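Local coordinates for putative poly(3-hydroxybutyrate) depolymerase LpqC (Bordetella parapertussis 12822, PDB 3D0K), which is a putative hydrolase of the alpha/beta type, thought to cleave the ester bonds of poly(3-hydroxybutyrate) or related esters, at residues T44-P47 against Y48-P52; G234-R237 against Y238-A241. One frame throughout, in Å; residues are numbered along the deposited sequence.

Contact 1 of 2, residues T44-P47 against Y48-P52; sequences TYRP and YGYTP
P47 and Y50 close a tight turn, and the side chain of R46 crosses that of Y50 at about a right angle. The amide N of Y50 donates to P47 O at 3.2 Å. Beside this bond the proline ring lies near the root of the tyrosine side chain, P47 CD to Y50 CB 4.0 Å.

R46 contributes the second half of the contact. Its CG stands anti to the backbone N (chi1 175°) and the chain runs extended to NE, which carries the guanidinium past Y50 CB and out to the ring. There Y50 turns its edge to the arginine: CD1 sits 3.7 Å above the guanidinium plane, over its centre, with the two planes 85° apart, so the ring meets the guanidinium edge to face. R46 NH1 also makes a weak, bent hydrogen bond to Y50 O at 3.1 Å, while NH2 donates to L19 O. The far end of Y50 is held too, by its OH bonded to R54 O.

Y48 sets out away from the preceding residues, though its CB still touches P47 C (3.7 Å). Y48 and G49 are the central residues of a type II beta turn from P47 to Y50, G49 at positive phi (91°), and by this turn the chain leaves strand 40-46 on its way to strand 56-60.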
loop_
_atom_site.group_PDB
_atom_site.type_symbol
_atom_site.label_atom_id
_atom_site.label_comp_id
_atom_site.label_asym_id
_atom_site.label_seq_id
_atom_site.Cartn_x
_atom_site.Cartn_y
_atom_site.Cartn_z
ATOM N N THR A 44 -0.479 -13.688 7.171
ATOM C CA THR A 44 -1.405 -13.063 8.099
ATOM C C THR A 44 -0.910 -13.144 9.542
ATOM O O THR A 44 -0.082 -14.018 9.900
ATOM C CB THR A 44 -2.793 -13.733 8.009
ATOM O OG1 THR A 44 -2.693 -15.130 8.404
ATOM C CG2 THR A 44 -3.325 -13.605 6.603
ATOM N N TYR A 45 -1.441 -12.251 10.377
ATOM C CA TYR A 45 -1.289 -12.418 11.825
ATOM C C TYR A 45 -2.583 -12.058 12.505
ATOM O O TYR A 45 -3.152 -10.970 12.280
ATOM C CB TYR A 45 -0.159 -11.569 12.386
ATOM C CG TYR A 45 -0.010 -11.741 13.861
ATOM C CD1 TYR A 45 0.554 -12.910 14.383
ATOM C CD2 TYR A 45 -0.380 -10.715 14.743
ATOM C CE1 TYR A 45 0.695 -13.079 15.792
ATOM C CE2 TYR A 45 -0.243 -10.870 16.148
ATOM C CZ TYR A 45 0.270 -12.046 16.660
ATOM O OH TYR A 45 0.412 -12.170 18.034
ATOM N N ARG A 46 -3.032 -12.955 13.366
ATOM C CA ARG A 46 -4.178 -12.673 14.189
ATOM C C ARG A 46 -3.781 -12.747 15.663
ATOM O O ARG A 46 -3.294 -13.780 16.124
ATOM C CB ARG A 46 -5.309 -13.685 13.908
ATOM C CG ARG A 46 -6.479 -13.482 14.839
ATOM C CD ARG A 46 -7.614 -14.410 14.457
ATOM N NE ARG A 46 -8.684 -14.223 15.423
ATOM C CZ ARG A 46 -9.965 -14.276 15.107
ATOM N NH1 ARG A 46 -10.865 -14.045 16.039
ATOM N NH2 ARG A 46 -10.327 -14.554 13.842
ATOM N N PRO A 47 -3.931 -11.635 16.406
ATOM C CA PRO A 47 -3.554 -11.651 17.845
ATOM C C PRO A 47 -4.583 -12.388 18.686
ATOM O O PRO A 47 -5.755 -12.483 18.300
ATOM C CB PRO A 47 -3.590 -10.171 18.267
ATOM C CG PRO A 47 -4.478 -9.525 17.286
ATOM C CD PRO A 47 -4.426 -10.325 15.956
ATOM N N TYR A 48 -4.180 -12.853 19.865
ATOM C CA TYR A 48 -5.199 -13.287 20.820
ATOM C C TYR A 48 -6.072 -12.084 21.158
ATOM O O TYR A 48 -5.595 -10.968 21.239
ATOM C CB TYR A 48 -4.571 -13.838 22.081
ATOM C CG TYR A 48 -3.856 -15.123 21.806
ATOM C CD1 TYR A 48 -4.573 -16.292 21.567
ATOM C CD2 TYR A 48 -2.474 -15.187 21.840
ATOM C CE1 TYR A 48 -3.938 -17.517 21.337
ATOM C CE2 TYR A 48 -1.816 -16.412 21.605
ATOM C CZ TYR A 48 -2.565 -17.558 21.360
ATOM O OH TYR A 48 -1.932 -18.740 21.119
ATOM N N GLY A 49 -7.371 -12.317 21.238
ATOM C CA GLY A 49 -8.262 -11.273 21.622
ATOM C C GLY A 49 -8.789 -10.483 20.446
ATOM O O GLY A 49 -9.531 -9.525 20.663
ATOM N N TYR A 50 -8.409 -10.863 19.219
ATOM C CA TYR A 50 -9.010 -10.278 18.028
ATOM C C TYR A 50 -10.505 -10.609 17.989
ATOM O O TYR A 50 -10.901 -11.744 18.166
ATOM C CB TYR A 50 -8.317 -10.752 16.741
ATOM C CG TYR A 50 -8.866 -9.962 15.574
ATOM C CD1 TYR A 50 -9.798 -10.534 14.700
ATOM C CD2 TYR A 50 -8.547 -8.612 15.428
ATOM C CE1 TYR A 50 -10.376 -9.782 13.678
ATOM C CE2 TYR A 50 -9.130 -7.841 14.407
ATOM C CZ TYR A 50 -10.040 -8.447 13.544
ATOM O OH TYR A 50 -10.620 -7.701 12.537
ATOM N N THR A 51 -11.335 -9.606 17.778
ATOM C CA THR A 51 -12.767 -9.811 17.567
ATOM C C THR A 51 -13.105 -9.083 16.235
ATOM O O THR A 51 -12.351 -8.189 15.811
ATOM C CB THR A 51 -13.594 -9.301 18.776
ATOM O OG1 THR A 51 -13.399 -7.899 18.932
ATOM C CG2 THR A 51 -13.105 -9.938 20.064
ATOM N N PRO A 52 -14.187 -9.502 15.550
ATOM C CA PRO A 52 -14.467 -8.986 14.182
ATOM C C PRO A 52 -14.700 -7.480 14.053
ATOM O O PRO A 52 -14.621 -6.940 12.957
ATOM C CB PRO A 52 -15.732 -9.741 13.743
ATOM C CG PRO A 52 -15.895 -10.858 14.687
ATOM C CD PRO A 52 -15.167 -10.513 15.986
#

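Contact 2 of 2, residues G234-R237 against Y238-A241; sequences GPHR and YARA. With SO4 (sulfate ion), chain E.
Two torsions bring H236 and R240 to their partners round the start of a helix. With chi1 at 48°, H236 CG is wedged between its own backbone N and carbonyl carbon, and the imidazole folds back over the first turn. R240 instead sets CG opposite its carbonyl carbon (chi1 -62°) and runs extended to NE, back toward the loop that precedes the helix.

H236 occupies the N-cap position. Its ring turns an edge to the backbone of Y238 and A239, with ND1 3.0 Å from A239 N, and CE1 lies 3.5 Å from A239 CB. P235 CG covers one face of the imidazole, offset toward the rim, while P235 CD packs on the A239 methyl at 3.6 Å. G234 has no side chain to stand in the way of that methyl. The backbone then settles into helical bonding, R240 N to H236 O and A241 N to R237 O.

G234 O accepts two bonds from the side of the R240 guanidinium, from NE at 3.0 Å and NH2 at 3.1 Å. Because the oxygen lies in the guanidinium plane, the pair of bonds should fix the rotation of the group; NH1 is held by G175 O and P225 O. R237 leaves on another course and presents NE and NH1 edge-on to a sulfate, both donating to SO4 O3, each at 2.7 Å. Q152 NE2 also binds this sulfate, and R237 NH2 forms a salt bridge with D216.

The whole arrangement joins the end of helix 228-231 to the start of helix 237-255: R240 packs on A230 and L231, whereas Y238 and A241 lie against strand 209-213.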
loop_
_atom_site.group_PDB
_atom_site.type_symbol
_atom_site.label_atom_id
_atom_site.label_comp_id
_atom_site.label_asym_id
_atom_site.label_seq_id
_atom_site.Cartn_x
_atom_site.Cartn_y
_atom_site.Cartn_z
ATOM N N GLY A 234 13.471 13.678 -8.451
ATOM C CA GLY A 234 14.459 14.050 -7.402
ATOM C C GLY A 234 15.555 13.016 -7.178
ATOM O O GLY A 234 15.483 11.912 -7.702
ATOM N N PRO A 235 16.613 13.384 -6.425
ATOM C CA PRO A 235 17.785 12.484 -6.307
ATOM C C PRO A 235 17.608 11.263 -5.395
ATOM O O PRO A 235 18.423 10.329 -5.466
ATOM C CB PRO A 235 18.892 13.407 -5.763
ATOM C CG PRO A 235 18.134 14.525 -5.063
ATOM C CD PRO A 235 16.801 14.673 -5.742
ATOM N N HIS A 236 16.567 11.262 -4.553
ATOM C CA HIS A 236 16.381 10.256 -3.517
ATOM C C HIS A 236 14.908 10.218 -3.137
ATOM O O HIS A 236 14.139 11.087 -3.554
ATOM C CB HIS A 236 17.302 10.476 -2.283
ATOM C CG HIS A 236 17.306 11.886 -1.752
ATOM N ND1 HIS A 236 16.161 12.518 -1.313
ATOM C CD2 HIS A 236 18.311 12.791 -1.618
ATOM C CE1 HIS A 236 16.458 13.754 -0.938
ATOM N NE2 HIS A 236 17.753 13.949 -1.125
ATOM N N ARG A 237 14.506 9.233 -2.322
ATOM C CA ARG A 237 13.085 9.007 -2.129
ATOM C C ARG A 237 12.482 10.164 -1.354
ATOM O O ARG A 237 11.327 10.503 -1.561
ATOM C CB ARG A 237 12.831 7.693 -1.382
ATOM C CG ARG A 237 13.395 6.446 -2.135
ATOM C CD ARG A 237 12.963 5.174 -1.458
ATOM N NE ARG A 237 13.448 3.981 -2.167
ATOM C CZ ARG A 237 14.692 3.497 -2.091
ATOM N NH1 ARG A 237 14.992 2.385 -2.765
ATOM N NH2 ARG A 237 15.608 4.086 -1.318
ATOM N N TYR A 238 13.245 10.737 -0.430
ATOM C CA TYR A 238 12.704 11.803 0.413
ATOM C C TYR A 238 12.350 13.020 -0.489
ATOM O O TYR A 238 11.237 13.586 -0.381
ATOM C CB TYR A 238 13.728 12.160 1.502
ATOM C CG TYR A 238 13.327 13.318 2.413
ATOM C CD1 TYR A 238 12.074 13.339 3.050
ATOM C CD2 TYR A 238 14.242 14.346 2.691
ATOM C CE1 TYR A 238 11.716 14.376 3.889
ATOM C CE2 TYR A 238 13.896 15.411 3.541
ATOM C CZ TYR A 238 12.634 15.411 4.138
ATOM O OH TYR A 238 12.294 16.470 4.976
ATOM N N ALA A 239 13.266 13.416 -1.394
ATOM C CA ALA A 239 12.934 14.482 -2.376
ATOM C C ALA A 239 11.703 14.128 -3.211
ATOM O O ALA A 239 10.875 14.995 -3.487
ATOM C CB ALA A 239 14.092 14.782 -3.306
ATOM N N ARG A 240 11.610 12.866 -3.644
ATOM C CA ARG A 240 10.509 12.480 -4.501
ATOM C C ARG A 240 9.175 12.576 -3.793
ATOM O O ARG A 240 8.144 12.907 -4.432
ATOM C CB ARG A 240 10.711 11.071 -5.059
ATOM C CG ARG A 240 11.942 11.014 -5.889
ATOM C CD ARG A 240 12.210 9.646 -6.537
ATOM N NE ARG A 240 13.497 9.724 -7.232
ATOM C CZ ARG A 240 14.178 8.680 -7.705
ATOM N NH1 ARG A 240 13.710 7.452 -7.559
ATOM N NH2 ARG A 240 15.353 8.853 -8.297
ATOM N N ALA A 241 9.172 12.250 -2.500
ATOM C CA ALA A 241 7.961 12.358 -1.666
ATOM C C ALA A 241 7.442 13.811 -1.654
ATOM O O ALA A 241 6.264 14.080 -1.884
ATOM C CB ALA A 241 8.259 11.870 -0.214
HETATM S S SO4 E . 11.526 1.168 -4.326
HETATM O O1 SO4 E . 10.165 1.660 -4.107
HETATM O O2 SO4 E . 11.691 1.033 -5.781
HETATM O O3 SO4 E . 12.575 2.024 -3.852
HETATM O O4 SO4 E . 11.714 -0.195 -3.873
#

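In the fold
Contact 1 and contact 2 belong to separate parts of the fold, on opposite sides of the chain's centre, with centres 36 Å apart and nearest atoms about 24 Å apart. Contact 1 takes in the end of strand 40-46, next to the outermost strand 23-29, and the loop after it; contact 2 packs on strand 209-213, next to the other outermost strand, 262-266. Of the two, contact 2 approaches the presumed active site: R237 touches H271, which with D216 and S148 probably forms a Ser-His-Asp triad, the serine lying on what looks like a nucleophile elbow. The sulfate held by R237, probably from the crystallisation liquor, may therefore mark a pocket there. A different sulfate lies about 4 Å from the side chain of Y48 in contact 1.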